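Local coordinates for clostripain-related protein (Bacteroides thetaiotaomicron, PDB 6NAG) that is a secreted cysteine protease of the clostripain (C11) family, from a gut commensal, and probably cleaves peptide bonds in protein substrates, at residues R47-M52 / R99-K104; L61-Y66 / K74-Y79. The protein carries 1 engineered substitution. All coordinates share one frame; numbering follows the deposited sequence.

Interaction 1. Residues R47-M52 / R99-K104. With PRO (proline), chain D.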
ATOM      1  N   ARG A  47      15.285   4.474  15.902  1.00 26.32           N
ATOM      2  CA  ARG A  47      15.712   3.081  15.911  1.00 18.79           C
ATOM      3  C   ARG A  47      16.362   2.706  14.583  1.00 15.68           C
ATOM      4  O   ARG A  47      15.890   3.102  13.519  1.00 15.02           O
ATOM      5  CB  ARG A  47      14.527   2.156  16.200  1.00 19.61           C
ATOM      6  CG  ARG A  47      13.877   2.393  17.553  1.00 23.11           C
ATOM      7  CD  ARG A  47      12.669   1.496  17.764  1.00 24.05           C
ATOM      8  NE  ARG A  47      13.036   0.084  17.806  1.00 22.80           N
ATOM      9  CZ  ARG A  47      12.184  -0.899  18.080  1.00 20.09           C
ATOM     10  NH1 ARG A  47      10.913  -0.626  18.342  1.00 21.21           N
ATOM     11  NH2 ARG A  47      12.605  -2.157  18.097  1.00 21.17           N
ATOM     12  N   ILE A  48      17.449   1.945  14.652  1.00 15.97           N
ATOM     13  CA  ILE A  48      18.145   1.502  13.451  1.00 14.55           C
ATOM     14  C   ILE A  48      17.886   0.023  13.181  1.00 14.04           C
ATOM     15  O   ILE A  48      18.263  -0.838  13.973  1.00 14.33           O
ATOM     16  CB  ILE A  48      19.661   1.741  13.557  1.00 15.56           C
ATOM     17  CG1 ILE A  48      19.951   3.238  13.684  1.00 16.54           C
ATOM     18  CG2 ILE A  48      20.377   1.161  12.349  1.00 14.81           C
ATOM     19  CD1 ILE A  48      21.424   3.573  13.734  1.00 16.78           C
ATOM     20  N   ILE A  49      17.236  -0.260  12.057  1.00 12.88           N
ATOM     21  CA  ILE A  49      16.922  -1.629  11.670  1.00 14.61           C
ATOM     22  C   ILE A  49      17.690  -2.007  10.407  1.00 11.22           C
ATOM     23  O   ILE A  49      17.702  -1.253   9.437  1.00 11.97           O
ATOM     24  CB  ILE A  49      15.411  -1.817  11.434  1.00 14.78           C
ATOM     25  CG1 ILE A  49      14.614  -1.289  12.628  1.00 13.13           C
ATOM     26  CG2 ILE A  49      15.083  -3.277  11.175  1.00 11.78           C
ATOM     27  CD1 ILE A  49      14.925  -1.991  13.928  1.00 14.55           C
ATOM     28  N   ILE A  50      18.332  -3.170  10.422  1.00 11.54           N
ATOM     29  CA  ILE A  50      19.167  -3.588   9.299  1.00 11.47           C
ATOM     30  C   ILE A  50      18.777  -4.955   8.742  1.00 10.87           C
ATOM     31  O   ILE A  50      18.677  -5.935   9.478  1.00 11.21           O
ATOM     32  CB  ILE A  50      20.658  -3.627   9.695  1.00 12.32           C
ATOM     33  CG1 ILE A  50      21.118  -2.253  10.186  1.00 12.60           C
ATOM     34  CG2 ILE A  50      21.514  -4.083   8.524  1.00 11.60           C
ATOM     35  CD1 ILE A  50      22.586  -2.192  10.536  1.00 14.13           C
ATOM     36  N   PHE A  51      18.558  -5.003   7.431  1.00 12.58           N
ATOM     37  CA  PHE A  51      18.327  -6.252   6.718  1.00  9.83           C
ATOM     38  C   PHE A  51      19.521  -6.543   5.820  1.00  9.31           C
ATOM     39  O   PHE A  51      19.851  -5.746   4.944  1.00 14.05           O
ATOM     40  CB  PHE A  51      17.039  -6.175   5.891  1.00 10.22           C
ATOM     41  CG  PHE A  51      16.815  -7.360   4.986  1.00  9.91           C
ATOM     42  CD1 PHE A  51      17.293  -7.359   3.685  1.00  9.81           C
ATOM     43  CD2 PHE A  51      16.112  -8.466   5.433  1.00 10.16           C
ATOM     44  CE1 PHE A  51      17.086  -8.442   2.853  1.00  9.69           C
ATOM     45  CE2 PHE A  51      15.899  -9.552   4.603  1.00 10.30           C
ATOM     46  CZ  PHE A  51      16.387  -9.538   3.312  1.00 10.18           C
ATOM     47  N   MET A  52      20.171  -7.681   6.033  1.00  9.65           N
ATOM     48  CA  MET A  52      21.325  -8.040   5.218  1.00  9.85           C
ATOM     49  C   MET A  52      21.315  -9.504   4.801  1.00 10.45           C
ATOM     50  O   MET A  52      21.085 -10.394   5.618  1.00 10.62           O
ATOM     51  CB  MET A  52      22.624  -7.733   5.961  1.00 10.85           C
ATOM     52  CG  MET A  52      23.868  -8.106   5.173  1.00 10.35           C
ATOM     53  SD  MET A  52      25.403  -7.732   6.029  1.00 11.69           S
ATOM     54  CE  MET A  52      26.598  -8.358   4.856  1.00 13.40           C
ATOM     55  N   ARG A  99       6.497  -3.760  12.017  1.00 15.10           N
ATOM     56  CA  ARG A  99       6.005  -4.488  13.181  1.00 16.95           C
ATOM     57  C   ARG A  99       7.041  -4.524  14.302  1.00 17.65           C
ATOM     58  O   ARG A  99       6.706  -4.327  15.469  1.00 19.45           O
ATOM     59  CB  ARG A  99       5.601  -5.913  12.798  1.00 17.68           C
ATOM     60  CG  ARG A  99       4.592  -5.998  11.666  1.00 18.03           C
ATOM     61  CD  ARG A  99       3.362  -5.144  11.932  1.00 19.26           C
ATOM     62  NE  ARG A  99       2.434  -5.170  10.805  1.00 21.09           N
ATOM     63  CZ  ARG A  99       2.234  -4.149   9.975  1.00 18.83           C
ATOM     64  NH1 ARG A  99       1.371  -4.264   8.975  1.00 15.92           N
ATOM     65  NH2 ARG A  99       2.893  -3.013  10.150  1.00 20.41           N
ATOM     66  N   TYR A 100       8.296  -4.776  13.945  1.00 16.45           N
ATOM     67  CA  TYR A 100       9.365  -4.831  14.934  1.00 17.15           C
ATOM     68  C   TYR A 100       9.795  -3.434  15.368  1.00 17.43           C
ATOM     69  O   TYR A 100      10.281  -3.244  16.482  1.00 18.67           O
ATOM     70  CB  TYR A 100      10.566  -5.608  14.390  1.00 16.22           C
ATOM     71  CG  TYR A 100      10.370  -7.107  14.384  1.00 16.82           C
ATOM     72  CD1 TYR A 100      10.404  -7.835  15.566  1.00 18.27           C
ATOM     73  CD2 TYR A 100      10.153  -7.796  13.198  1.00 16.05           C
ATOM     74  CE1 TYR A 100      10.224  -9.204  15.568  1.00 17.77           C
ATOM     75  CE2 TYR A 100       9.973  -9.166  13.190  1.00 15.55           C
ATOM     76  CZ  TYR A 100      10.010  -9.865  14.377  1.00 15.86           C
ATOM     77  OH  TYR A 100       9.832 -11.228  14.375  1.00 16.07           O
ATOM     78  N   SER A 101       9.611  -2.458  14.484  1.00 16.45           N
ATOM     79  CA  SER A 101       9.955  -1.077  14.800  1.00 16.90           C
ATOM     80  C   SER A 101       8.847  -0.114  14.383  1.00 16.21           C
ATOM     81  O   SER A 101       8.957   0.557  13.358  1.00 15.13           O
ATOM     82  CB  SER A 101      11.271  -0.686  14.124  1.00 15.76           C
ATOM     83  OG  SER A 101      11.647   0.637  14.464  1.00 16.98           O
ATOM     84  N   PRO A 102       7.770  -0.045  15.181  1.00 17.46           N
ATOM     85  CA  PRO A 102       6.663   0.876  14.902  1.00 18.09           C
ATOM     86  C   PRO A 102       7.013   2.325  15.233  1.00 18.28           C
ATOM     87  O   PRO A 102       7.088   2.694  16.406  1.00 19.57           O
ATOM     88  CB  PRO A 102       5.543   0.359  15.808  1.00 18.50           C
ATOM     89  CG  PRO A 102       6.253  -0.296  16.938  1.00 19.62           C
ATOM     90  CD  PRO A 102       7.507  -0.887  16.361  1.00 18.51           C
ATOM     91  N   THR A 103       7.229   3.136  14.202  1.00 18.15           N
ATOM     92  CA  THR A 103       7.566   4.543  14.391  1.00 18.85           C
ATOM     93  C   THR A 103       6.750   5.436  13.465  1.00 18.14           C
ATOM     94  O   THR A 103       6.086   4.955  12.549  1.00 17.14           O
ATOM     95  CB  THR A 103       9.063   4.806  14.146  1.00 17.74           C
ATOM     96  OG1 THR A 103       9.441   4.274  12.870  1.00 15.98           O
ATOM     97  CG2 THR A 103       9.909   4.157  15.231  1.00 20.18           C
ATOM     98  N   LYS A 104       6.805   6.741  13.708  1.00 20.42           N
ATOM     99  CA  LYS A 104       6.071   7.703  12.895  1.00 19.30           C
ATOM    100  C   LYS A 104       6.692   7.841  11.509  1.00 19.63           C
ATOM    101  O   LYS A 104       5.994   7.782  10.498  1.00 21.04           O
ATOM    102  CB  LYS A 104       6.025   9.066  13.588  1.00 21.38           C
TER
HETATM  103  N   PRO D 402       4.697   6.346   5.915  1.00 30.06           N
HETATM  104  CA  PRO D 402       4.367   7.768   5.789  1.00 39.18           C
HETATM  105  C   PRO D 402       4.986   8.599   6.908  1.00 57.36           C
HETATM  106  O   PRO D 402       4.712   9.793   7.042  1.00 45.57           O
HETATM  107  CB  PRO D 402       2.842   7.774   5.881  1.00 37.45           C
HETATM  108  CG  PRO D 402       2.537   6.624   6.774  1.00 47.98           C
HETATM  109  CD  PRO D 402       3.573   5.570   6.466  1.00 44.51           C
HETATM  110  OXT PRO D 402       5.778   8.094   7.703  1.00 46.10           O
HETATM  111  O   HOH W   1       9.309   1.872  18.352  1.00 25.33           O

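Interaction 2. Residues L61-Y66 / K74-Y79. With PRO (proline), chain C.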
ATOM      1  N   LEU A  61      17.307 -10.090   9.689  1.00 14.57           N
ATOM      2  CA  LEU A  61      16.877  -8.766  10.118  1.00 11.32           C
ATOM      3  C   LEU A  61      17.261  -8.541  11.578  1.00 12.28           C
ATOM      4  O   LEU A  61      16.892  -9.330  12.448  1.00 12.47           O
ATOM      5  CB  LEU A  61      15.367  -8.604   9.938  1.00 11.11           C
ATOM      6  CG  LEU A  61      14.791  -7.209  10.196  1.00 11.47           C
ATOM      7  CD1 LEU A  61      15.145  -6.270   9.056  1.00 10.82           C
ATOM      8  CD2 LEU A  61      13.287  -7.270  10.403  1.00 12.01           C
ATOM      9  N   PHE A  62      18.006  -7.473  11.846  1.00 12.94           N
ATOM     10  CA  PHE A  62      18.420  -7.171  13.212  1.00 14.38           C
ATOM     11  C   PHE A  62      18.433  -5.669  13.488  1.00 14.19           C
ATOM     12  O   PHE A  62      18.282  -4.857  12.577  1.00 16.47           O
ATOM     13  CB  PHE A  62      19.798  -7.775  13.502  1.00 15.94           C
ATOM     14  CG  PHE A  62      20.913  -7.184  12.686  1.00 17.22           C
ATOM     15  CD1 PHE A  62      21.152  -7.620  11.394  1.00 17.73           C
ATOM     16  CD2 PHE A  62      21.734  -6.205  13.220  1.00 19.22           C
ATOM     17  CE1 PHE A  62      22.180  -7.083  10.646  1.00 19.27           C
ATOM     18  CE2 PHE A  62      22.764  -5.664  12.476  1.00 20.35           C
ATOM     19  CZ  PHE A  62      22.987  -6.103  11.188  1.00 20.39           C
ATOM     20  N   GLU A  63      18.618  -5.311  14.755  1.00 15.81           N
ATOM     21  CA  GLU A  63      18.567  -3.918  15.176  1.00 16.53           C
ATOM     22  C   GLU A  63      19.859  -3.469  15.854  1.00 18.21           C
ATOM     23  O   GLU A  63      20.447  -4.212  16.638  1.00 19.95           O
ATOM     24  CB  GLU A  63      17.382  -3.699  16.124  1.00 17.49           C
ATOM     25  CG  GLU A  63      17.325  -2.315  16.753  1.00 18.91           C
ATOM     26  CD  GLU A  63      16.103  -2.117  17.627  1.00 19.53           C
ATOM     27  OE1 GLU A  63      15.348  -3.091  17.828  1.00 21.40           O
ATOM     28  OE2 GLU A  63      15.895  -0.986  18.113  1.00 19.43           O
ATOM     29  N   LEU A  64      20.298  -2.255  15.536  1.00 18.41           N
ATOM     30  CA  LEU A  64      21.393  -1.620  16.258  1.00 20.07           C
ATOM     31  C   LEU A  64      20.829  -0.724  17.352  1.00 20.84           C
ATOM     32  O   LEU A  64      20.142   0.255  17.066  1.00 19.82           O
ATOM     33  CB  LEU A  64      22.279  -0.804  15.315  1.00 20.07           C
ATOM     34  CG  LEU A  64      23.128  -1.564  14.298  1.00 19.53           C
ATOM     35  CD1 LEU A  64      24.049  -0.607  13.559  1.00 18.39           C
ATOM     36  CD2 LEU A  64      23.925  -2.661  14.979  1.00 26.33           C
ATOM     37  N   ALA A  65      21.114  -1.061  18.604  1.00 23.75           N
ATOM     38  CA  ALA A  65      20.599  -0.290  19.729  1.00 26.36           C
ATOM     39  C   ALA A  65      21.702   0.060  20.720  1.00 30.43           C
ATOM     40  O   ALA A  65      22.811  -0.465  20.643  1.00 31.22           O
ATOM     41  CB  ALA A  65      19.486  -1.055  20.427  1.00 29.30           C
ATOM     42  N   TYR A  66      21.386   0.956  21.649  1.00 32.76           N
ATOM     43  CA  TYR A  66      22.335   1.368  22.676  1.00 35.91           C
ATOM     44  C   TYR A  66      21.818   0.985  24.057  1.00 39.50           C
ATOM     45  O   TYR A  66      20.901   1.615  24.583  1.00 39.36           O
ATOM     46  CB  TYR A  66      22.590   2.873  22.600  1.00 36.26           C
ATOM     47  CG  TYR A  66      23.654   3.372  23.552  1.00 35.88           C
ATOM     48  CD1 TYR A  66      24.998   3.316  23.211  1.00 36.65           C
ATOM     49  CD2 TYR A  66      23.314   3.906  24.787  1.00 38.43           C
ATOM     50  CE1 TYR A  66      25.975   3.774  24.074  1.00 37.96           C
ATOM     51  CE2 TYR A  66      24.284   4.366  25.658  1.00 39.41           C
ATOM     52  CZ  TYR A  66      25.612   4.298  25.296  1.00 41.02           C
ATOM     53  OH  TYR A  66      26.581   4.756  26.159  1.00 43.14           O
ATOM     54  N   LYS A  74      20.798  -6.857  17.945  1.00 24.05           N
ATOM     55  CA  LYS A  74      19.616  -7.575  18.402  1.00 22.17           C
ATOM     56  C   LYS A  74      18.882  -8.203  17.223  1.00 18.31           C
ATOM     57  O   LYS A  74      18.164  -7.520  16.495  1.00 16.91           O
ATOM     58  CB  LYS A  74      18.686  -6.639  19.174  1.00 24.96           C
ATOM     59  CG  LYS A  74      19.300  -6.068  20.441  1.00 30.86           C
ATOM     60  CD  LYS A  74      18.443  -4.957  21.023  1.00 36.58           C
ATOM     61  CE  LYS A  74      17.077  -5.470  21.442  1.00 51.35           C
ATOM     62  NZ  LYS A  74      16.209  -4.374  21.953  1.00 67.07           N
ATOM     63  N   THR A  75      19.073  -9.505  17.040  1.00 18.31           N
ATOM     64  CA  THR A  75      18.440 -10.227  15.941  1.00 16.27           C
ATOM     65  C   THR A  75      16.925 -10.247  16.101  1.00 17.17           C
ATOM     66  O   THR A  75      16.407 -10.581  17.166  1.00 17.89           O
ATOM     67  CB  THR A  75      18.960 -11.673  15.840  1.00 16.55           C
ATOM     68  OG1 THR A  75      20.383 -11.660  15.672  1.00 24.37           O
ATOM     69  CG2 THR A  75      18.326 -12.388  14.659  1.00 14.93           C
ATOM     70  N   LEU A  76      16.220  -9.883  15.035  1.00 14.07           N
ATOM     71  CA  LEU A  76      14.764  -9.824  15.062  1.00 14.13           C
ATOM     72  C   LEU A  76      14.139 -11.000  14.324  1.00 13.08           C
ATOM     73  O   LEU A  76      13.196 -11.621  14.814  1.00 13.38           O
ATOM     74  CB  LEU A  76      14.274  -8.508  14.451  1.00 14.27           C
ATOM     75  CG  LEU A  76      14.778  -7.217  15.097  1.00 14.71           C
ATOM     76  CD1 LEU A  76      14.330  -6.007  14.294  1.00 14.36           C
ATOM     77  CD2 LEU A  76      14.301  -7.115  16.535  1.00 15.80           C
ATOM     78  N   LYS A  77      14.672 -11.305  13.146  1.00 12.74           N
ATOM     79  CA  LYS A  77      14.080 -12.316  12.279  1.00 11.90           C
ATOM     80  C   LYS A  77      15.068 -12.799  11.220  1.00 11.07           C
ATOM     81  O   LYS A  77      15.884 -12.025  10.724  1.00 10.93           O
ATOM     82  CB  LYS A  77      12.821 -11.753  11.610  1.00 12.33           C
ATOM     83  CG  LYS A  77      12.048 -12.745  10.762  1.00 12.52           C
ATOM     84  CD  LYS A  77      10.810 -12.097  10.167  1.00 13.49           C
ATOM     85  CE  LYS A  77       9.975 -13.105   9.396  1.00 14.85           C
ATOM     86  NZ  LYS A  77       8.738 -12.488   8.846  1.00 24.18           N
ATOM     87  N   ASN A  78      14.993 -14.083  10.884  1.00 11.22           N
ATOM     88  CA  ASN A  78      15.802 -14.641   9.807  1.00 11.06           C
ATOM     89  C   ASN A  78      14.938 -14.973   8.596  1.00 11.28           C
ATOM     90  O   ASN A  78      13.720 -15.110   8.713  1.00 11.16           O
ATOM     91  CB  ASN A  78      16.550 -15.885  10.283  1.00 10.69           C
ATOM     92  CG  ASN A  78      17.576 -15.575  11.353  1.00 11.09           C
ATOM     93  OD1 ASN A  78      18.681 -15.123  11.057  1.00 11.26           O
ATOM     94  ND2 ASN A  78      17.216 -15.823  12.606  1.00 11.81           N
ATOM     95  N   TYR A  79      15.568 -15.104   7.433  1.00 11.65           N
ATOM     96  CA  TYR A  79      14.836 -15.327   6.191  1.00 12.26           C
ATOM     97  C   TYR A  79      15.417 -16.471   5.366  1.00 13.14           C
ATOM     98  O   TYR A  79      16.597 -16.459   5.018  1.00 12.74           O
ATOM     99  CB  TYR A  79      14.823 -14.050   5.345  1.00 13.15           C
ATOM    100  CG  TYR A  79      14.115 -12.879   5.987  1.00 12.30           C
ATOM    101  CD1 TYR A  79      14.773 -12.052   6.888  1.00 11.21           C
ATOM    102  CD2 TYR A  79      12.792 -12.590   5.680  1.00 13.63           C
ATOM    103  CE1 TYR A  79      14.130 -10.979   7.475  1.00 11.13           C
ATOM    104  CE2 TYR A  79      12.142 -11.519   6.260  1.00 13.55           C
ATOM    105  CZ  TYR A  79      12.815 -10.717   7.155  1.00 11.96           C
ATOM    106  OH  TYR A  79      12.172  -9.648   7.735  1.00 12.02           O
TER
HETATM  107  N   PRO C 401      24.313 -10.306  12.687  1.00 65.95           N
HETATM  108  CA  PRO C 401      25.595 -10.672  12.077  1.00 73.53           C
HETATM  109  C   PRO C 401      26.419  -9.450  11.680  1.00 76.20           C
HETATM  110  O   PRO C 401      25.874  -8.405  11.325  1.00 60.47           O
HETATM  111  CB  PRO C 401      25.176 -11.471  10.839  1.00 57.94           C
HETATM  112  CG  PRO C 401      23.826 -10.945  10.500  1.00 47.69           C
HETATM  113  CD  PRO C 401      23.172 -10.638  11.816  1.00 57.51           C
HETATM  114  OXT PRO C 401      27.650  -9.482  11.704  1.00 78.13           O
HETATM  115  O   HOH W   2      14.388  -5.217  19.454  1.00 27.43           O

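Interaction 1. Residues R47-M52 / R99-K104
Water 1 joins Arg47 to Pro102: it accepts from NH1 of Arg47 at 3.0 Å, lying at the edge of the guanidinium and in its plane, and donates to the carbonyl O of Pro102 at 3.1 Å. The same guanidinium lies beside the C-terminal end of helix 87-100, where Tyr100 O is 3.0 Å from Arg47 NH2. Arginine suits this place because chi1 (-61°) and chi2 bring CD to 3.6 Å from Ser101 OG, and the bend at chi3 (64°) turns one face of the flat group to Ser101. Ser101 is the first residue to leave the helix; its hydroxyl, swung trans to the backbone N (chi1 -178°), bonds to Thr12 OG1 on neighbouring strand 11-17, so a small polar residue fits. Ile49, next on the same face of the strand, adds an apolar contact, CG1 to Ser101 CB at 3.7 Å. Replacing Arg47 with a leucine would probably leave Glu63, its salt-bridge partner through NH2, without that positive mate and break the water link to Pro102. Pro102 packs on Pro102 of the second subunit, and Lys104 borders a bound proline. A cation near a helix's carbonyl end is likely to be favoured electrostatically, which may help hold helix 87-100 to strand 46-53.

Interaction 2. Residues L61-Y66 / K74-Y79
Leu61 faces both Leu76 and Lys77 in a classic beta bulge: its O accepts from Leu76 N at 2.7 Å and from Lys77 N at 3.1 Å, while its own N donates to Lys77 O. Its side chain, with CG trans to the backbone N (chi1 -173°), brings CD2 within 4.2 Å of Leu76 CD1. Leu61 CB meets the edge of the Tyr79 ring, 3.6 Å from CE1, and the Tyr79 hydroxyl goes on to bond Asp96. Beyond the bulge Glu63 and Lys74 exchange both backbone bonds. Glu63 is extended and Lys74 bent at chi3 (63°); Glu63 OE1 and Lys74 NZ stay 4.4 Å apart, a water bonded to OE1 reaching NZ weakly, and each also has a salt-bridge partner elsewhere, Glu63 with Arg47 and Lys74 with Glu67. Phe62 points to the other face. Its CG sits between the backbone N and the carbonyl carbon (chi1 65°), which sets one face of the ring against a bound proline, CD1 to its CD at 3.7 Å; a flat aromatic suits that pocket, where His73 also meets the ring. Within this edge hairpin, Leu61, Leu76 and Lys77 pack against helix 87-100, Phe62 touches Ile31 of helix 24-38, and strand 58-67 continues the sheet into strand 46-53.

Overall arrangement
After strand 11-17 and helix 24-38 the chain reaches strand 46-53, the first half of interaction 1, then turns into strands 58-67 and 70-80, whose pairing in interaction 2 closes a short hairpin loop. Helix 87-100 follows, and its end returns to strand 46-53, closing the longer loop of interaction 1; the hairpin lies wholly within it, so the contacts nest and do not cross. Their centres are about 9 Å apart. Strands 46-53 and 58-67 are neighbours in the mixed sheet, where Ile50 N probably bonds Phe62 O, and the Arg47-Glu63 pair is a second tie between the contacts. Together they join one edge of the sheet to the helix packed against it.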